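Local atomic coordinates of exonuclease (Laribacter hongkongensis, PDB entry 3SYY), a protein that digests double-stranded DNA from the 5' toward the 3' end as an alkaline exonuclease of the PDDEXK nuclease superfamily, with magnesium ions bound at its metal site. Residues S35-N38 with Y39-E42; S185-L188 with A189-A193. All coordinates share one frame; numbering follows the deposited sequence.

Interaction 1 (S35-N38 with Y39-E42); sequences SRQN and YMAE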
loop_
_atom_site.group_PDB
_atom_site.type_symbol
_atom_site.label_atom_id
_atom_site.label_comp_id
_atom_site.label_asym_id
_atom_site.label_seq_id
_atom_site.Cartn_x
_atom_site.Cartn_y
_atom_site.Cartn_z
ATOM N N SER A 35 8.666 7.893 -13.138
ATOM C CA SER A 35 9.796 7.431 -12.345
ATOM C C SER A 35 11.025 8.343 -12.522
ATOM O O SER A 35 11.791 8.491 -11.601
ATOM C CB SER A 35 10.165 5.976 -12.672
ATOM O OG SER A 35 10.515 5.923 -14.035
ATOM N N ARG A 36 11.215 8.918 -13.695
ATOM C CA ARG A 36 12.372 9.831 -13.892
ATOM C C ARG A 36 12.183 11.106 -13.076
ATOM O O ARG A 36 13.058 11.543 -12.329
ATOM C CB ARG A 36 12.560 10.174 -15.362
ATOM C CG ARG A 36 13.866 10.994 -15.680
ATOM C CD ARG A 36 13.791 11.478 -17.110
ATOM N NE ARG A 36 15.069 12.015 -17.595
ATOM C CZ ARG A 36 15.434 13.304 -17.489
ATOM N NH1 ARG A 36 16.589 13.720 -17.999
ATOM N NH2 ARG A 36 14.625 14.184 -16.911
ATOM N N GLN A 37 11.010 11.708 -13.210
ATOM C CA GLN A 37 10.699 12.895 -12.404
ATOM C C GLN A 37 10.667 12.658 -10.912
ATOM O O GLN A 37 11.123 13.504 -10.131
ATOM C CB GLN A 37 9.421 13.579 -12.943
ATOM C CG GLN A 37 9.655 14.038 -14.438
ATOM C CD GLN A 37 11.126 14.632 -14.724
ATOM O OE1 GLN A 37 11.562 15.634 -14.067
ATOM N NE2 GLN A 37 11.878 14.008 -15.710
ATOM N N ASN A 38 10.142 11.504 -10.474
ATOM C CA ASN A 38 10.147 11.202 -9.027
ATOM C C ASN A 38 11.555 11.022 -8.472
ATOM O O ASN A 38 11.848 11.460 -7.374
ATOM C CB ASN A 38 9.299 9.937 -8.713
ATOM C CG ASN A 38 7.824 10.156 -8.982
ATOM O OD1 ASN A 38 7.343 11.288 -8.917
ATOM N ND2 ASN A 38 7.101 9.083 -9.314
ATOM N N TYR A 39 12.438 10.375 -9.237
ATOM C CA TYR A 39 13.840 10.246 -8.795
ATOM C C TYR A 39 14.507 11.622 -8.773
ATOM O O TYR A 39 15.227 11.935 -7.864
ATOM C CB TYR A 39 14.598 9.317 -9.768
ATOM C CG TYR A 39 15.983 8.917 -9.318
ATOM C CD1 TYR A 39 16.260 8.690 -7.978
ATOM C CD2 TYR A 39 17.010 8.741 -10.252
ATOM C CE1 TYR A 39 17.546 8.297 -7.570
ATOM C CE2 TYR A 39 18.271 8.354 -9.848
ATOM C CZ TYR A 39 18.543 8.136 -8.550
ATOM O OH TYR A 39 19.809 7.759 -8.170
ATOM N N MET A 40 14.267 12.415 -9.809
ATOM C CA MET A 40 14.829 13.788 -9.861
ATOM C C MET A 40 14.450 14.564 -8.578
ATOM O O MET A 40 15.311 15.132 -7.907
ATOM C CB MET A 40 14.339 14.427 -11.143
ATOM C CG MET A 40 14.334 15.914 -11.144
ATOM S SD MET A 40 15.785 16.487 -11.934
ATOM C CE MET A 40 15.619 15.828 -13.587
ATOM N N ALA A 41 13.163 14.487 -8.180
ATOM C CA ALA A 41 12.675 15.141 -6.968
ATOM C C ALA A 41 13.396 14.590 -5.746
ATOM O O ALA A 41 13.808 15.336 -4.845
ATOM C CB ALA A 41 11.128 14.983 -6.851
ATOM N N GLU A 42 13.612 13.269 -5.708
ATOM C CA GLU A 42 14.313 12.688 -4.590
ATOM C C GLU A 42 15.734 13.254 -4.465
ATOM O O GLU A 42 16.214 13.535 -3.355
ATOM C CB GLU A 42 14.497 11.160 -4.802
ATOM C CG GLU A 42 13.485 10.241 -4.210
ATOM C CD GLU A 42 13.803 8.788 -4.623
ATOM O OE1 GLU A 42 13.085 8.267 -5.487
ATOM O OE2 GLU A 42 14.800 8.254 -4.115
#
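Arg-36 and Met-40, one helical turn apart, run out from the helix alongside each other. The Met-40 methyl CE meets the Arg-36 guanidinium obliquely, 3.8 Å from NH2. The arginine has CG anti to its backbone N (chi1 -173°) and is extended from CG to NE, which carries the guanidinium out along Met-40. Met-40 instead bends at chi2 (98°) and chi3 (61°), and these bends bring CE round to the guanidinium. The start of the Met-40 side chain is close to the backbone as well: CB lies 3.4 Å from Arg-36 O.

Four successive i to i+4 hydrogen bonds hold this spacing. Met-40 N donates to Arg-36 O at 2.9 Å. Ala-41 N reaches Gln-37 O at 3.0 Å, and Glu-42 N reaches Asn-38 O at 3.0 Å. Tyr-39 N binds Ser-35 O at 3.1 Å.

Polar ends are tied to other parts of the chain. Arg-36 forms a salt bridge with Glu-190, Glu-42 forms one with Arg-20, and the Tyr-39 hydroxyl hydrogen-bonds to the backbone N of Thr-17. The whole segment lies on helix 34-49. Its Arg-36 and Met-40 side faces helix 174-205, and both residues pack there on Phe-187. Tyr-39 turns to helix 21-25 and strand 16-17, and Ala-41 touches Trp-119 of a second subunit.

Interaction 2 (S185-L188 with A189-A193); sequences SAFL and AELEA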
loop_
_atom_site.group_PDB
_atom_site.type_symbol
_atom_site.label_atom_id
_atom_site.label_comp_id
_atom_site.label_asym_id
_atom_site.label_seq_id
_atom_site.Cartn_x
_atom_site.Cartn_y
_atom_site.Cartn_z
ATOM N N SER A 185 24.059 12.098 -17.854
ATOM C CA SER A 185 24.548 13.479 -18.017
ATOM C C SER A 185 23.424 14.509 -18.166
ATOM O O SER A 185 23.459 15.527 -17.496
ATOM C CB SER A 185 25.555 13.554 -19.180
ATOM O OG SER A 185 26.798 13.039 -18.725
ATOM N N ALA A 186 22.458 14.242 -19.028
ATOM C CA ALA A 186 21.331 15.152 -19.243
ATOM C C ALA A 186 20.500 15.306 -17.973
ATOM O O ALA A 186 20.084 16.421 -17.603
ATOM C CB ALA A 186 20.478 14.650 -20.349
ATOM N N PHE A 187 20.243 14.171 -17.306
ATOM C CA PHE A 187 19.520 14.174 -16.046
ATOM C C PHE A 187 20.260 14.932 -14.961
ATOM O O PHE A 187 19.638 15.701 -14.199
ATOM C CB PHE A 187 19.229 12.710 -15.638
ATOM C CG PHE A 187 18.546 12.544 -14.312
ATOM C CD1 PHE A 187 17.177 12.217 -14.268
ATOM C CD2 PHE A 187 19.263 12.598 -13.146
ATOM C CE1 PHE A 187 16.546 11.978 -13.084
ATOM C CE2 PHE A 187 18.643 12.364 -11.921
ATOM C CZ PHE A 187 17.239 12.056 -11.917
ATOM N N LEU A 188 21.574 14.746 -14.869
ATOM C CA LEU A 188 22.334 15.477 -13.859
ATOM C C LEU A 188 22.359 16.993 -14.190
ATOM O O LEU A 188 22.383 17.807 -13.299
ATOM C CB LEU A 188 23.762 14.950 -13.720
ATOM C CG LEU A 188 23.808 13.637 -12.900
ATOM C CD1 LEU A 188 25.135 12.811 -13.198
ATOM C CD2 LEU A 188 23.642 13.933 -11.417
ATOM N N ALA A 189 22.321 17.331 -15.469
ATOM C CA ALA A 189 22.344 18.763 -15.864
ATOM C C ALA A 189 21.060 19.444 -15.375
ATOM O O ALA A 189 21.130 20.548 -14.808
ATOM C CB ALA A 189 22.502 18.888 -17.400
ATOM N N GLU A 190 19.922 18.766 -15.544
ATOM C CA GLU A 190 18.613 19.263 -15.133
ATOM C C GLU A 190 18.496 19.359 -13.651
ATOM O O GLU A 190 17.998 20.374 -13.137
ATOM C CB GLU A 190 17.460 18.422 -15.659
ATOM C CG GLU A 190 17.329 18.421 -17.166
ATOM C CD GLU A 190 16.420 17.270 -17.624
ATOM O OE1 GLU A 190 16.705 16.656 -18.671
ATOM O OE2 GLU A 190 15.449 16.958 -16.912
ATOM N N LEU A 191 18.970 18.323 -12.961
ATOM C CA LEU A 191 19.069 18.325 -11.500
ATOM C C LEU A 191 19.867 19.511 -10.935
ATOM O O LEU A 191 19.397 20.233 -10.030
ATOM C CB LEU A 191 19.640 16.973 -11.020
ATOM C CG LEU A 191 20.086 16.790 -9.590
ATOM C CD1 LEU A 191 18.895 16.994 -8.711
ATOM C CD2 LEU A 191 20.546 15.309 -9.420
ATOM N N GLU A 192 21.074 19.716 -11.436
ATOM C CA GLU A 192 21.896 20.810 -10.951
ATOM C C GLU A 192 21.322 22.219 -11.271
ATOM O O GLU A 192 21.350 23.131 -10.414
ATOM C CB GLU A 192 23.290 20.635 -11.472
ATOM C CG GLU A 192 23.977 19.596 -10.647
ATOM C CD GLU A 192 25.217 19.088 -11.304
ATOM O OE1 GLU A 192 25.979 18.410 -10.587
ATOM O OE2 GLU A 192 25.437 19.359 -12.510
ATOM N N ALA A 193 20.754 22.358 -12.463
ATOM C CA ALA A 193 20.074 23.593 -12.846
ATOM C C ALA A 193 18.870 23.851 -11.966
ATOM O O ALA A 193 18.602 24.994 -11.583
ATOM C CB ALA A 193 19.636 23.537 -14.299
#
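Leu-188 and Leu-191 make an i to i+3 apolar contact midway along alpha-helix 174-205, the last helix of the chain. With Phe-187 they form an apolar i to i+3/i+4 face of this helix, packed against helix 34-49 and strand 16-17 of a PDDEXK-type nuclease. The two leucines stand alongside each other. Their CD2 methyls meet at 3.9 Å. The first torsions differ: Leu-188 has CG beside its backbone N (chi1 -78°), while Leu-191 has CG anti to N (chi1 169°). From these two starts the branches converge.

Phe-187, four residues before Leu-191, adds its ring to the same apolar face. Its ring atom CE2 lies 4.3 Å from Leu-191 CD2, which comes at the ring obliquely. All three side chains are buried. Phe-187 and Leu-188 pack on Val-16 of strand 16-17, and Leu-191 packs on Ile-44 of helix 34-49.

The backbone is regular helix. Leu-191 N donates to Phe-187 O at 3.0 Å and Glu-192 N to Leu-188 O at 3.0 Å. Ala-189 N bonds to Ser-185 O at 2.9 Å.

Glu-192 forms a salt bridge with Arg-47 of helix 34-49. The Glu-190 chain, whose carboxylate goes to Arg-36, lies back along the preceding turn, with CG 3.4 Å from Ala-186 O.

How the interactions relate
Interaction 1 comes early in the chain, on helix 34-49, and interaction 2 comes later, on the last helix, 174-205. Their centres are 12 Å apart, and the two helices meet directly. Arg-36 NH2 and Glu-190 OE2 form a salt bridge of 2.9 Å between them. Further along the interface, Phe-187 CZ packs 3.6 Å from Met-40 CA. Apolar packing and a charge pair thus join helix 174-205 to helix 34-49, two parts of the fold that are far apart in sequence. The Tyr-39 side chain of interaction 1 is about 13 Å from a bound magnesium ion, while interaction 2 lies away from the metal site.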